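Carbohydrate binding family 6 (Clostridium thermocellum, PDB 5A8C) hydrolyses alpha-L-arabinofuranosidic linkages as a family 43 glycoside hydrolase built on a five-bladed beta-propeller, probably trimming arabinose from plant polysaccharides. Local coordinates at residues A27-F32 against N284-K289; P143-N148 against I195-S200; Q156-F161 against N184-K189; P257-N262 against V280-R285. All blocks are in the same frame, centred on the assembly; numbering follows the deposited sequence. Where two conformers were deposited one is given.

Interaction 1. Residues A27-F32 against N284-K289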
loop_
_atom_site.group_PDB
_atom_site.type_symbol
_atom_site.label_atom_id
_atom_site.label_comp_id
_atom_site.label_asym_id
_atom_site.label_seq_id
_atom_site.Cartn_x
_atom_site.Cartn_y
_atom_site.Cartn_z
ATOM N N ALA A 27 21.604 12.091 0.419
ATOM C CA ALA A 27 20.493 11.435 -0.264
ATOM C C ALA A 27 19.648 12.460 -0.940
ATOM O O ALA A 27 19.606 13.624 -0.548
ATOM C CB ALA A 27 19.716 10.617 0.734
ATOM N N ASP A 28 18.880 12.018 -1.906
ATOM C CA ASP A 28 18.143 12.948 -2.730
ATOM C C ASP A 28 16.733 13.140 -2.240
ATOM O O ASP A 28 16.128 12.253 -1.606
ATOM C CB ASP A 28 18.034 12.362 -4.121
ATOM C CG ASP A 28 19.354 12.156 -4.760
ATOM O OD1 ASP A 28 20.350 12.775 -4.368
ATOM O OD2 ASP A 28 19.488 11.306 -5.655
ATOM N N TYR A 29 16.146 14.286 -2.574
ATOM C CA TYR A 29 14.727 14.508 -2.438
ATOM C C TYR A 29 14.266 15.380 -3.601
ATOM O O TYR A 29 14.791 16.483 -3.780
ATOM C CB TYR A 29 14.436 15.232 -1.142
ATOM C CG TYR A 29 12.971 15.594 -1.013
ATOM C CD1 TYR A 29 12.024 14.676 -0.608
ATOM C CD2 TYR A 29 12.504 16.869 -1.267
ATOM C CE1 TYR A 29 10.694 14.996 -0.484
ATOM C CE2 TYR A 29 11.183 17.198 -1.126
ATOM C CZ TYR A 29 10.268 16.271 -0.716
ATOM O OH TYR A 29 8.963 16.579 -0.542
ATOM N N PRO A 30 13.284 14.949 -4.375
ATOM C CA PRO A 30 12.593 13.660 -4.298
ATOM C C PRO A 30 13.502 12.499 -4.753
ATOM O O PRO A 30 14.472 12.704 -5.474
ATOM C CB PRO A 30 11.408 13.849 -5.210
ATOM C CG PRO A 30 11.841 14.877 -6.164
ATOM C CD PRO A 30 12.738 15.792 -5.437
ATOM N N ILE A 31 13.177 11.284 -4.315
ATOM C CA ILE A 31 14.008 10.144 -4.647
ATOM C C ILE A 31 13.872 9.660 -6.070
ATOM O O ILE A 31 14.802 9.046 -6.603
ATOM C CB ILE A 31 13.831 8.956 -3.649
ATOM C CG1 ILE A 31 12.439 8.324 -3.716
ATOM C CG2 ILE A 31 14.194 9.371 -2.235
ATOM C CD1 ILE A 31 12.316 7.069 -2.887
ATOM N N PHE A 32 12.717 9.888 -6.700
ATOM C CA PHE A 32 12.408 9.314 -8.016
ATOM C C PHE A 32 11.421 10.182 -8.737
ATOM O O PHE A 32 10.270 10.322 -8.292
ATOM C CB PHE A 32 11.849 7.891 -7.866
ATOM C CG PHE A 32 11.537 7.240 -9.170
ATOM C CD1 PHE A 32 12.557 6.838 -10.039
ATOM C CD2 PHE A 32 10.231 7.040 -9.568
ATOM C CE1 PHE A 32 12.263 6.244 -11.242
ATOM C CE2 PHE A 32 9.941 6.441 -10.775
ATOM C CZ PHE A 32 10.955 6.031 -11.621
ATOM N N ASN A 284 3.798 12.205 -2.099
ATOM C CA ASN A 284 3.339 13.577 -2.116
ATOM C C ASN A 284 3.290 14.035 -3.557
ATOM O O ASN A 284 3.212 13.210 -4.473
ATOM C CB ASN A 284 4.139 14.494 -1.165
ATOM C CG ASN A 284 5.534 14.828 -1.613
ATOM O OD1 ASN A 284 6.000 14.329 -2.633
ATOM N ND2 ASN A 284 6.193 15.663 -0.838
ATOM N N ARG A 285 3.228 15.347 -3.764
ATOM C CA ARG A 285 3.077 15.936 -5.107
ATOM C C ARG A 285 4.133 16.990 -5.392
ATOM O O ARG A 285 3.886 17.944 -6.097
ATOM C CB ARG A 285 1.646 16.425 -5.284
ATOM C CG ARG A 285 0.638 15.272 -5.297
ATOM C CD ARG A 285 -0.743 15.665 -4.770
ATOM N NE ARG A 285 -1.762 14.716 -5.159
ATOM C CZ ARG A 285 -2.291 13.741 -4.406
ATOM N NH1 ARG A 285 -1.860 13.469 -3.178
ATOM N NH2 ARG A 285 -3.283 13.046 -4.905
ATOM N N THR A 286 5.350 16.788 -4.824
ATOM C CA THR A 286 6.399 17.768 -4.987
ATOM C C THR A 286 6.929 17.838 -6.403
ATOM O O THR A 286 7.321 18.931 -6.877
ATOM C CB THR A 286 7.492 17.589 -3.964
ATOM O OG1 THR A 286 8.203 18.835 -3.826
ATOM C CG2 THR A 286 8.414 16.494 -4.273
ATOM N N VAL A 287 7.039 16.723 -7.125
ATOM C CA VAL A 287 7.503 16.757 -8.505
ATOM C C VAL A 287 6.580 17.561 -9.377
ATOM O O VAL A 287 7.000 18.455 -10.142
ATOM C CB VAL A 287 7.781 15.342 -9.054
ATOM C CG1 VAL A 287 8.158 15.392 -10.546
ATOM C CG2 VAL A 287 8.834 14.614 -8.227
ATOM N N ALA A 288 5.290 17.255 -9.268
ATOM C CA ALA A 288 4.291 18.038 -10.008
ATOM C C ALA A 288 4.365 19.509 -9.624
ATOM O O ALA A 288 4.309 20.388 -10.502
ATOM C CB ALA A 288 2.922 17.474 -9.739
ATOM N N LYS A 289 4.492 19.826 -8.335
ATOM C CA LYS A 289 4.563 21.228 -7.918
ATOM C C LYS A 289 5.748 21.920 -8.568
ATOM O O LYS A 289 5.619 23.033 -9.115
ATOM C CB LYS A 289 4.698 21.304 -6.398
ATOM C CG LYS A 289 4.802 22.730 -5.894
ATOM C CD LYS A 289 4.856 22.819 -4.403
ATOM C CE LYS A 289 5.058 24.228 -3.862
ATOM N NZ LYS A 289 6.386 24.812 -4.177
#
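Tyr-29 and Pro-30, near the start of the modelled chain, pack against the corner where strand 277-284 of the five-bladed beta-propeller runs into the short helix 286-291. Polar contact is carried by one bond. ND2 of Asn-284 donates to OH of Tyr-29 over 2.9 Å, with an N-H...O angle of 151°; the two side chains meet tip to tip, their planes 68° apart. The hydroxyl lies close to the amide plane of Asn-284, and ND2 approaches at the edge of the tyrosine ring, near its plane. CG of Tyr-29 lies anti to the backbone N (chi1 175°), and from there the ring extends toward Asn-284. ND2 also bonds to Pro-260 O, and OD1 of the same amide takes a weak bond of 3.4 Å from the backbone N of Thr-286, at the start of the helix.

Van der Waals contacts accompany this bond. CG2 of Thr-286 comes within 3.8 Å of Tyr-29 OH, while its OG1 turns to Asp-261 and Gln-290. The peptide bond before Pro-30 is cis, and the proline ring points its CB toward the helix. There the apolar pair forms: CG2 of Val-287 rests 3.7 Å from CG of Pro-30.

Interaction 2. Residues P143-N148 against I195-S200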
loop_
_atom_site.group_PDB
_atom_site.type_symbol
_atom_site.label_atom_id
_atom_site.label_comp_id
_atom_site.label_asym_id
_atom_site.label_seq_id
_atom_site.Cartn_x
_atom_site.Cartn_y
_atom_site.Cartn_z
ATOM N N PRO A 143 -10.900 -12.201 -10.128
ATOM C CA PRO A 143 -10.306 -11.646 -8.896
ATOM C C PRO A 143 -10.121 -12.690 -7.819
ATOM O O PRO A 143 -10.969 -13.576 -7.626
ATOM C CB PRO A 143 -11.268 -10.553 -8.501
ATOM C CG PRO A 143 -12.476 -10.736 -9.288
ATOM C CD PRO A 143 -12.164 -11.533 -10.492
ATOM N N LEU A 144 -9.096 -12.506 -7.038
ATOM C CA LEU A 144 -8.850 -13.265 -5.836
ATOM C C LEU A 144 -9.954 -12.965 -4.796
ATOM O O LEU A 144 -10.415 -13.868 -4.078
ATOM C CB LEU A 144 -7.476 -12.962 -5.294
ATOM C CG LEU A 144 -7.092 -13.631 -3.982
ATOM C CD1 LEU A 144 -7.118 -15.143 -4.085
ATOM C CD2 LEU A 144 -5.701 -13.188 -3.547
ATOM N N VAL A 145 -10.301 -11.685 -4.665
ATOM C CA VAL A 145 -11.360 -11.247 -3.776
ATOM C C VAL A 145 -12.306 -10.349 -4.573
ATOM O O VAL A 145 -11.858 -9.464 -5.298
ATOM C CB VAL A 145 -10.775 -10.464 -2.557
ATOM C CG1 VAL A 145 -11.913 -9.930 -1.692
ATOM C CG2 VAL A 145 -9.859 -11.362 -1.727
ATOM N N SER A 146 -13.611 -10.636 -4.474
ATOM C CA SER A 146 -14.617 -9.955 -5.289
ATOM C C SER A 146 -15.767 -9.586 -4.336
ATOM O O SER A 146 -15.803 -9.980 -3.156
ATOM C CB SER A 146 -15.148 -10.928 -6.399
ATOM O OG SER A 146 -16.047 -11.864 -5.880
ATOM N N TRP A 147 -16.721 -8.865 -4.909
ATOM C CA TRP A 147 -17.937 -8.561 -4.189
ATOM C C TRP A 147 -18.672 -9.817 -3.717
ATOM O O TRP A 147 -19.476 -9.733 -2.789
ATOM C CB TRP A 147 -18.886 -7.735 -5.071
ATOM C CG TRP A 147 -18.427 -6.387 -5.216
ATOM C CD1 TRP A 147 -17.948 -5.764 -6.340
ATOM C CD2 TRP A 147 -18.391 -5.429 -4.180
ATOM N NE1 TRP A 147 -17.596 -4.461 -6.051
ATOM C CE2 TRP A 147 -17.872 -4.228 -4.723
ATOM C CE3 TRP A 147 -18.783 -5.458 -2.843
ATOM C CZ2 TRP A 147 -17.747 -3.090 -3.975
ATOM C CZ3 TRP A 147 -18.626 -4.325 -2.093
ATOM C CH2 TRP A 147 -18.130 -3.150 -2.669
ATOM N N ASN A 148 -18.461 -10.947 -4.402
ATOM C CA ASN A 148 -19.146 -12.182 -4.042
ATOM C C ASN A 148 -18.359 -13.094 -3.113
ATOM O O ASN A 148 -18.878 -14.142 -2.737
ATOM C CB ASN A 148 -19.535 -12.897 -5.338
ATOM C CG ASN A 148 -20.635 -12.168 -6.087
ATOM O OD1 ASN A 148 -21.554 -11.603 -5.470
ATOM N ND2 ASN A 148 -20.552 -12.163 -7.418
ATOM N N ILE A 195 -2.471 -17.477 -3.470
ATOM C CA ILE A 195 -3.295 -17.208 -4.663
ATOM C C ILE A 195 -4.698 -17.775 -4.496
ATOM O O ILE A 195 -5.413 -17.927 -5.479
ATOM C CB ILE A 195 -2.611 -17.708 -5.958
ATOM C CG1 ILE A 195 -2.415 -19.234 -5.931
ATOM C CG2 ILE A 195 -1.316 -16.972 -6.194
ATOM C CD1 ILE A 195 -2.071 -19.782 -7.289
ATOM N N SER A 196 -5.107 -18.009 -3.234
ATOM C CA SER A 196 -6.395 -18.547 -2.885
ATOM C C SER A 196 -6.790 -17.966 -1.559
ATOM O O SER A 196 -5.925 -17.566 -0.768
ATOM C CB SER A 196 -6.280 -20.067 -2.800
ATOM O OG SER A 196 -5.345 -20.490 -1.818
ATOM N N THR A 197 -8.097 -17.940 -1.301
ATOM C CA THR A 197 -8.614 -17.570 -0.010
ATOM C C THR A 197 -9.032 -18.813 0.772
ATOM O O THR A 197 -9.284 -19.846 0.181
ATOM C CB THR A 197 -9.779 -16.581 -0.146
ATOM O OG1 THR A 197 -10.818 -17.166 -0.905
ATOM C CG2 THR A 197 -9.386 -15.271 -0.809
ATOM N N VAL A 198 -9.092 -18.659 2.087
ATOM C CA VAL A 198 -9.536 -19.711 2.955
ATOM C C VAL A 198 -10.636 -19.111 3.839
ATOM O O VAL A 198 -10.408 -18.124 4.523
ATOM C CB VAL A 198 -8.389 -20.234 3.866
ATOM C CG1 VAL A 198 -8.924 -21.299 4.840
ATOM C CG2 VAL A 198 -7.280 -20.806 3.029
ATOM N N GLY A 199 -11.806 -19.702 3.807
ATOM C CA GLY A 199 -12.890 -19.242 4.673
ATOM C C GLY A 199 -13.490 -17.958 4.173
ATOM O O GLY A 199 -13.367 -17.568 3.005
ATOM N N SER A 200 -14.120 -17.266 5.083
ATOM C CA SER A 200 -14.858 -16.049 4.818
ATOM C C SER A 200 -14.065 -14.811 5.308
ATOM O O SER A 200 -13.284 -14.888 6.247
ATOM C CB SER A 200 -16.201 -16.116 5.513
ATOM O OG SER A 200 -16.973 -17.169 4.943
HETATM O O HOH W 1 -11.400 -16.307 -3.510
#
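Leu-144 and Ser-196 bring the two backbones closest, their CA atoms 6.5 Å apart, and no direct hydrogen bond joins the segments; Leu-144 and Val-145 form a classic beta bulge opposite Ile-124, while residues 197-198 make a short, weakly bonded strand beside strand 185-190. Leu-144 does most of the touching. Its CG stands anti to the backbone N (chi1 177°), and from there the CD1 branch reaches segment 195-200, where it meets main-chain atoms: 3.5 Å to O of Ile-195 and 3.6 Å to N of Ser-196. A methyl thus lies against the peptide unit linking these two residues.

Thr-197 answers with its methyl. CG2 is 3.7 Å from O of Leu-144 and also touches CG2 of Val-145 at 4.0 Å, the valine and threonine side chains crossing at about a right angle. Within the fold, Leu-144 and Val-145 also touch Met-175 of strand 173-178, and Thr-197 touches Ile-188 and Leu-190, which places the contact at the outer edge of one propeller blade.

The polar link is a water. It donates to O of Leu-144 over 2.7 Å and lies 2.8 Å from OG1 of Thr-197, bridging the two residues. Across the two segments the contact is thus made of methyl packing and one bridging water, with no direct hydrogen bond to fix its register.

Interaction 3. Residues Q156-F161 against N184-K189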
loop_
_atom_site.group_PDB
_atom_site.type_symbol
_atom_site.label_atom_id
_atom_site.label_comp_id
_atom_site.label_asym_id
_atom_site.label_seq_id
_atom_site.Cartn_x
_atom_site.Cartn_y
_atom_site.Cartn_z
ATOM N N GLN A 156 -22.096 -1.180 2.848
ATOM C CA GLN A 156 -22.790 -0.151 2.133
ATOM C C GLN A 156 -21.666 0.759 1.884
ATOM O O GLN A 156 -20.994 0.951 2.750
ATOM C CB GLN A 156 -23.843 0.481 3.033
ATOM C CG GLN A 156 -24.728 -0.476 3.678
ATOM C CD GLN A 156 -25.905 -0.916 2.825
ATOM O OE1 GLN A 156 -25.963 -0.654 1.635
ATOM N NE2 GLN A 156 -26.877 -1.558 3.454
ATOM N N ASN A 157 -21.573 1.226 0.664
ATOM C CA ASN A 157 -20.611 2.227 0.200
ATOM C C ASN A 157 -19.158 1.816 0.236
ATOM O O ASN A 157 -18.295 2.628 0.145
ATOM C CB ASN A 157 -20.813 3.407 1.123
ATOM C CG ASN A 157 -22.242 3.944 1.007
ATOM O OD1 ASN A 157 -22.737 4.034 -0.095
ATOM N ND2 ASN A 157 -22.832 4.340 2.064
ATOM N N MET A 158 -18.934 0.518 0.380
ATOM C CA MET A 158 -17.514 0.077 0.427
ATOM C C MET A 158 -16.793 0.206 -0.906
ATOM O O MET A 158 -17.341 0.012 -1.950
ATOM C CB MET A 158 -17.340 -1.382 0.922
ATOM C CG MET A 158 -15.871 -2.023 1.095
ATOM S SD MET A 158 -16.059 -3.807 1.182
ATOM C CE MET A 158 -16.039 -3.403 2.754
ATOM N N TRP A 159 -15.498 0.492 -0.770
ATOM C CA TRP A 159 -14.580 0.454 -1.890
ATOM C C TRP A 159 -13.781 -0.831 -1.719
ATOM O O TRP A 159 -13.013 -0.966 -0.802
ATOM C CB TRP A 159 -13.677 1.677 -1.985
ATOM C CG TRP A 159 -14.397 2.959 -2.182
ATOM C CD1 TRP A 159 -15.529 3.178 -2.902
ATOM C CD2 TRP A 159 -13.985 4.252 -1.675
ATOM N NE1 TRP A 159 -15.885 4.507 -2.833
ATOM C CE2 TRP A 159 -14.939 5.198 -2.114
ATOM C CE3 TRP A 159 -12.926 4.692 -0.849
ATOM C CZ2 TRP A 159 -14.871 6.550 -1.769
ATOM C CZ3 TRP A 159 -12.884 6.020 -0.515
ATOM C CH2 TRP A 159 -13.837 6.949 -0.980
ATOM N N LEU A 160 -14.017 -1.778 -2.632
ATOM C CA LEU A 160 -13.388 -3.082 -2.499
ATOM C C LEU A 160 -11.996 -3.013 -3.167
ATOM O O LEU A 160 -11.816 -3.393 -4.325
ATOM C CB LEU A 160 -14.293 -4.167 -3.020
ATOM C CG LEU A 160 -13.924 -5.565 -2.563
ATOM C CD1 LEU A 160 -14.268 -5.717 -1.127
ATOM C CD2 LEU A 160 -14.873 -6.532 -3.259
ATOM N N PHE A 161 -11.034 -2.486 -2.420
ATOM C CA PHE A 161 -9.745 -2.180 -2.985
ATOM C C PHE A 161 -8.675 -2.108 -1.907
ATOM O O PHE A 161 -8.903 -2.379 -0.714
ATOM C CB PHE A 161 -9.818 -0.950 -3.915
ATOM C CG PHE A 161 -10.043 0.394 -3.289
ATOM C CD1 PHE A 161 -10.002 0.667 -1.913
ATOM C CD2 PHE A 161 -10.226 1.473 -4.143
ATOM C CE1 PHE A 161 -10.149 1.929 -1.421
ATOM C CE2 PHE A 161 -10.365 2.763 -3.641
ATOM C CZ PHE A 161 -10.288 2.995 -2.280
ATOM N N ASN A 184 -15.990 -0.481 7.123
ATOM C CA ASN A 184 -15.785 -0.998 5.786
ATOM C C ASN A 184 -14.383 -1.574 5.583
ATOM O O ASN A 184 -13.887 -1.595 4.457
ATOM C CB ASN A 184 -16.129 0.066 4.722
ATOM C CG ASN A 184 -17.622 0.096 4.432
ATOM O OD1 ASN A 184 -18.352 -0.833 4.715
ATOM N ND2 ASN A 184 -18.092 1.151 3.806
ATOM N N ILE A 185 -13.793 -2.089 6.646
ATOM C CA ILE A 185 -12.574 -2.883 6.556
ATOM C C ILE A 185 -12.977 -4.350 6.565
ATOM O O ILE A 185 -13.879 -4.789 7.306
ATOM C CB ILE A 185 -11.653 -2.639 7.772
ATOM C CG1 ILE A 185 -11.370 -1.172 8.009
ATOM C CG2 ILE A 185 -10.371 -3.450 7.620
ATOM C CD1 ILE A 185 -10.857 -0.850 9.377
ATOM N N ARG A 186 -12.310 -5.132 5.735
ATOM C CA ARG A 186 -12.448 -6.580 5.733
ATOM C C ARG A 186 -11.072 -7.214 5.832
ATOM O O ARG A 186 -10.071 -6.635 5.405
ATOM C CB ARG A 186 -13.146 -7.062 4.466
ATOM C CG ARG A 186 -14.565 -6.551 4.295
ATOM C CD ARG A 186 -15.556 -7.128 5.291
ATOM N NE ARG A 186 -16.918 -6.630 5.100
ATOM C CZ ARG A 186 -17.390 -5.487 5.578
ATOM N NH1 ARG A 186 -16.635 -4.690 6.300
ATOM N NH2 ARG A 186 -18.652 -5.146 5.355
ATOM N N VAL A 187 -11.023 -8.420 6.381
ATOM C CA VAL A 187 -9.812 -9.214 6.382
ATOM C C VAL A 187 -10.185 -10.653 6.080
ATOM O O VAL A 187 -11.157 -11.189 6.617
ATOM C CB VAL A 187 -8.996 -9.058 7.689
ATOM C CG1 VAL A 187 -9.813 -9.406 8.948
ATOM C CG2 VAL A 187 -7.716 -9.841 7.640
ATOM N N ILE A 188 -9.426 -11.294 5.213
ATOM C CA ILE A 188 -9.650 -12.687 4.840
ATOM C C ILE A 188 -8.339 -13.447 4.884
ATOM O O ILE A 188 -7.276 -12.908 4.559
ATOM C CB ILE A 188 -10.323 -12.795 3.468
ATOM C CG1 ILE A 188 -10.896 -14.222 3.213
ATOM C CG2 ILE A 188 -9.408 -12.343 2.329
ATOM C CD1 ILE A 188 -11.863 -14.273 2.052
ATOM N N LYS A 189 -8.382 -14.702 5.317
ATOM C CA LYS A 189 -7.221 -15.562 5.211
ATOM C C LYS A 189 -6.908 -15.934 3.786
ATOM O O LYS A 189 -7.794 -16.178 2.978
ATOM C CB LYS A 189 -7.463 -16.835 6.043
ATOM C CG LYS A 189 -7.521 -16.556 7.495
ATOM C CD LYS A 189 -7.737 -17.840 8.319
ATOM C CE LYS A 189 -9.031 -18.625 8.044
ATOM N NZ LYS A 189 -10.286 -17.877 8.366
HETATM O O HOH W 2 -21.001 -0.720 5.296
#
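CG of Met-158 stands anti to the backbone N (chi1 -178°), and after a further extended torsion the chain bends at chi3 (-95°), which carries CE to Asn-184 and Arg-186. That methyl settles 3.7 Å above the guanidinium plane of Arg-186, over its centre, and CE is also 3.3 Å from the backbone O of Asn-184. Nearer the main chain, CB of Met-158 lies 3.8 Å from CG of Asn-184, the two side chains crossing obliquely.

The amide of Asn-184 supplies the direct hydrogen bond of the contact: ND2 donates to O of Gln-156 over 3.1 Å, nearly straight at 168°, with the acceptor close to the amide plane. ND2 also bonds to O of Asn-180. On the other branch, OD1 lies 2.7 Å from a water placed to donate to it, and the backbone N of Gln-156 donates to the same water. Both ends of the amide therefore engage Gln-156, one directly and one through solvent.

In the beta-propeller, Asn-184 immediately precedes strand 185-190, and residues 156-161 belong to the long loop between strands 124-129 and 164-167. Arg-186, on strand 185-190, is gripped from several directions. NH1 donates to O of Ile-185 over 2.9 Å, from above the carbonyl plane, and to O of Asn-183. NE turns to Val-152 O, while NH2 makes a weak bond to Pro-154 O.

Interaction 4. Residues P257-N262 against V280-R285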
loop_
_atom_site.group_PDB
_atom_site.type_symbol
_atom_site.label_atom_id
_atom_site.label_comp_id
_atom_site.label_asym_id
_atom_site.label_seq_id
_atom_site.Cartn_x
_atom_site.Cartn_y
_atom_site.Cartn_z
ATOM N N PRO A 257 1.208 12.839 9.184
ATOM C CA PRO A 257 0.247 13.877 8.816
ATOM C C PRO A 257 0.230 14.076 7.296
ATOM O O PRO A 257 0.811 13.285 6.568
ATOM C CB PRO A 257 0.799 15.104 9.559
ATOM C CG PRO A 257 2.254 14.930 9.435
ATOM C CD PRO A 257 2.519 13.458 9.548
ATOM N N GLN A 258 -0.458 15.115 6.828
ATOM C CA GLN A 258 -0.260 15.470 5.399
ATOM C C GLN A 258 1.207 15.810 5.183
ATOM O O GLN A 258 1.743 16.660 5.887
ATOM C CB GLN A 258 -1.096 16.680 5.026
ATOM C CG GLN A 258 -2.546 16.341 4.762
ATOM C CD GLN A 258 -2.761 15.737 3.397
ATOM O OE1 GLN A 258 -2.247 16.262 2.401
ATOM N NE2 GLN A 258 -3.553 14.697 3.305
ATOM N N PRO A 259 1.835 15.177 4.205
ATOM C CA PRO A 259 3.213 15.591 3.854
ATOM C C PRO A 259 3.219 16.964 3.235
ATOM O O PRO A 259 2.177 17.439 2.747
ATOM C CB PRO A 259 3.637 14.552 2.834
ATOM C CG PRO A 259 2.555 13.769 2.548
ATOM C CD PRO A 259 1.364 14.099 3.333
ATOM N N PRO A 260 4.380 17.601 3.145
ATOM C CA PRO A 260 4.473 18.835 2.355
ATOM C C PRO A 260 4.130 18.600 0.901
ATOM O O PRO A 260 4.248 17.498 0.361
ATOM C CB PRO A 260 5.936 19.266 2.541
ATOM C CG PRO A 260 6.632 17.998 2.842
ATOM C CD PRO A 260 5.671 17.147 3.641
ATOM N N ASP A 261 3.698 19.682 0.259
ATOM C CA ASP A 261 3.431 19.650 -1.169
ATOM C C ASP A 261 2.463 18.558 -1.569
ATOM O O ASP A 261 2.669 17.862 -2.572
ATOM C CB ASP A 261 4.733 19.553 -1.980
ATOM C CG ASP A 261 5.692 20.709 -1.794
ATOM O OD1 ASP A 261 5.263 21.781 -1.283
ATOM O OD2 ASP A 261 6.858 20.576 -2.201
ATOM N N ASN A 262 1.362 18.444 -0.813
ATOM C CA ASN A 262 0.377 17.432 -1.084
ATOM C C ASN A 262 -0.998 17.940 -1.409
ATOM O O ASN A 262 -1.916 17.117 -1.636
ATOM C CB ASN A 262 0.337 16.359 -0.000
ATOM C CG ASN A 262 -0.252 15.074 -0.498
ATOM O OD1 ASN A 262 0.189 14.546 -1.536
ATOM N ND2 ASN A 262 -1.201 14.520 0.210
ATOM N N VAL A 280 8.746 4.676 6.853
ATOM C CA VAL A 280 7.443 4.841 6.177
ATOM C C VAL A 280 7.722 5.315 4.759
ATOM O O VAL A 280 8.428 6.318 4.545
ATOM C CB VAL A 280 6.525 5.808 6.921
ATOM C CG1 VAL A 280 5.206 5.964 6.237
ATOM C CG2 VAL A 280 6.247 5.318 8.324
ATOM N N VAL A 281 7.196 4.576 3.783
ATOM C CA VAL A 281 7.156 5.008 2.401
ATOM C C VAL A 281 5.766 5.575 2.159
ATOM O O VAL A 281 4.776 5.049 2.664
ATOM C CB VAL A 281 7.525 3.876 1.436
ATOM C CG1 VAL A 281 9.012 3.523 1.528
ATOM C CG2 VAL A 281 6.680 2.670 1.499
ATOM N N TYR A 282 5.685 6.651 1.381
ATOM C CA TYR A 282 4.415 7.358 1.189
ATOM C C TYR A 282 4.478 8.110 -0.089
ATOM O O TYR A 282 5.407 7.889 -0.924
ATOM C CB TYR A 282 4.081 8.214 2.424
ATOM C CG TYR A 282 5.095 9.281 2.748
ATOM C CD1 TYR A 282 6.238 8.990 3.485
ATOM C CD2 TYR A 282 4.884 10.591 2.358
ATOM C CE1 TYR A 282 7.164 9.980 3.814
ATOM C CE2 TYR A 282 5.800 11.571 2.697
ATOM C CZ TYR A 282 6.900 11.272 3.453
ATOM O OH TYR A 282 7.762 12.297 3.788
ATOM N N HIS A 283 3.565 9.026 -0.343
ATOM C CA HIS A 283 3.645 9.878 -1.532
ATOM C C HIS A 283 3.315 11.309 -1.216
ATOM O O HIS A 283 2.633 11.660 -0.239
ATOM C CB HIS A 283 2.765 9.345 -2.718
ATOM C CG HIS A 283 1.292 9.369 -2.486
ATOM N ND1 HIS A 283 0.528 8.243 -2.627
ATOM C CD2 HIS A 283 0.470 10.424 -2.206
ATOM C CE1 HIS A 283 -0.703 8.603 -2.391
ATOM N NE2 HIS A 283 -0.793 9.897 -2.124
ATOM N N ASN A 284 3.798 12.205 -2.099
ATOM C CA ASN A 284 3.339 13.577 -2.116
ATOM C C ASN A 284 3.290 14.035 -3.557
ATOM O O ASN A 284 3.212 13.210 -4.473
ATOM C CB ASN A 284 4.139 14.494 -1.165
ATOM C CG ASN A 284 5.534 14.828 -1.613
ATOM O OD1 ASN A 284 6.000 14.329 -2.633
ATOM N ND2 ASN A 284 6.193 15.663 -0.838
ATOM N N ARG A 285 3.228 15.347 -3.764
ATOM C CA ARG A 285 3.077 15.936 -5.107
ATOM C C ARG A 285 4.133 16.990 -5.392
ATOM O O ARG A 285 3.886 17.944 -6.097
ATOM C CB ARG A 285 1.646 16.425 -5.284
ATOM C CG ARG A 285 0.638 15.272 -5.297
ATOM C CD ARG A 285 -0.743 15.665 -4.770
ATOM N NE ARG A 285 -1.762 14.716 -5.159
ATOM C CZ ARG A 285 -2.291 13.741 -4.406
ATOM N NH1 ARG A 285 -1.860 13.469 -3.178
ATOM N NH2 ARG A 285 -3.283 13.046 -4.905
#
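Asn-262 and Arg-285 join the loop after strand 250-256 to the end of strand 277-284, bringing together two consecutive antiparallel sheets of the beta-propeller. Arg-285 can be followed outward from its backbone. CB lies 3.2 Å from O of Asp-261, the same carbonyl that accepts the bond from its own backbone N. CG stands anti to the carbonyl carbon (chi1 -66°), and the chain is extended from CG to NE. CD passes 3.5 Å from OD1 of Asn-262 and close to the backbone O of that residue. At NE the side chain turns to Pro-295 O. Of the two terminal nitrogens, NH2 bonds Val-296 O and Asn-266 OD1, while NH1 donates 2.8 Å to OD1 of Asn-262. This oxygen lies in the guanidinium plane, although the donor stands above the amide carbonyl plane. The amide and guanidinium planes are 55° apart. Four acceptors thus surround the buried guanidinium and fix its rotation.

The amide of Asn-262 is itself positioned: its ND2 donates to OE1 of Gln-258, nearly straight at 166°, and to Asn-266 O. Asn-266 O also receives NE2 of His-283, whose ND1 bonds Asp-39 N; a Tris molecule, probably from the crystallisation liquor, lies about 6 Å from this side chain and may mark a pocket.

Further back along the strand, Tyr-282 and Pro-259 of the loop run past each other in opposite directions, CB of Pro-259 lying 3.7 Å from CE2 of Tyr-282.

Interactions 1 and 4 share Asn-284 and Arg-285, where strand 277-284 passes into helix 286-291, and their centres are 10 Å apart; Thr-286 of the first bonds Asp-261 of the second. Interactions 2 and 3, with centres 12 Å apart, meet across the sheet in which strands 185-190 and 197-198 are neighbours. Between the centres of interactions 1 and 2 lie 36 Å, on opposite sides of the chain's centre. Along the chain, interaction 3 is nested within interaction 2, which closes before interaction 4 opens; interaction 1 encloses interactions 2 and 3 and ends on the same stretch as interaction 4. Interaction 1 thereby brings the beginning of the modelled chain back to its late strands, consistent with a role in closing the propeller ring.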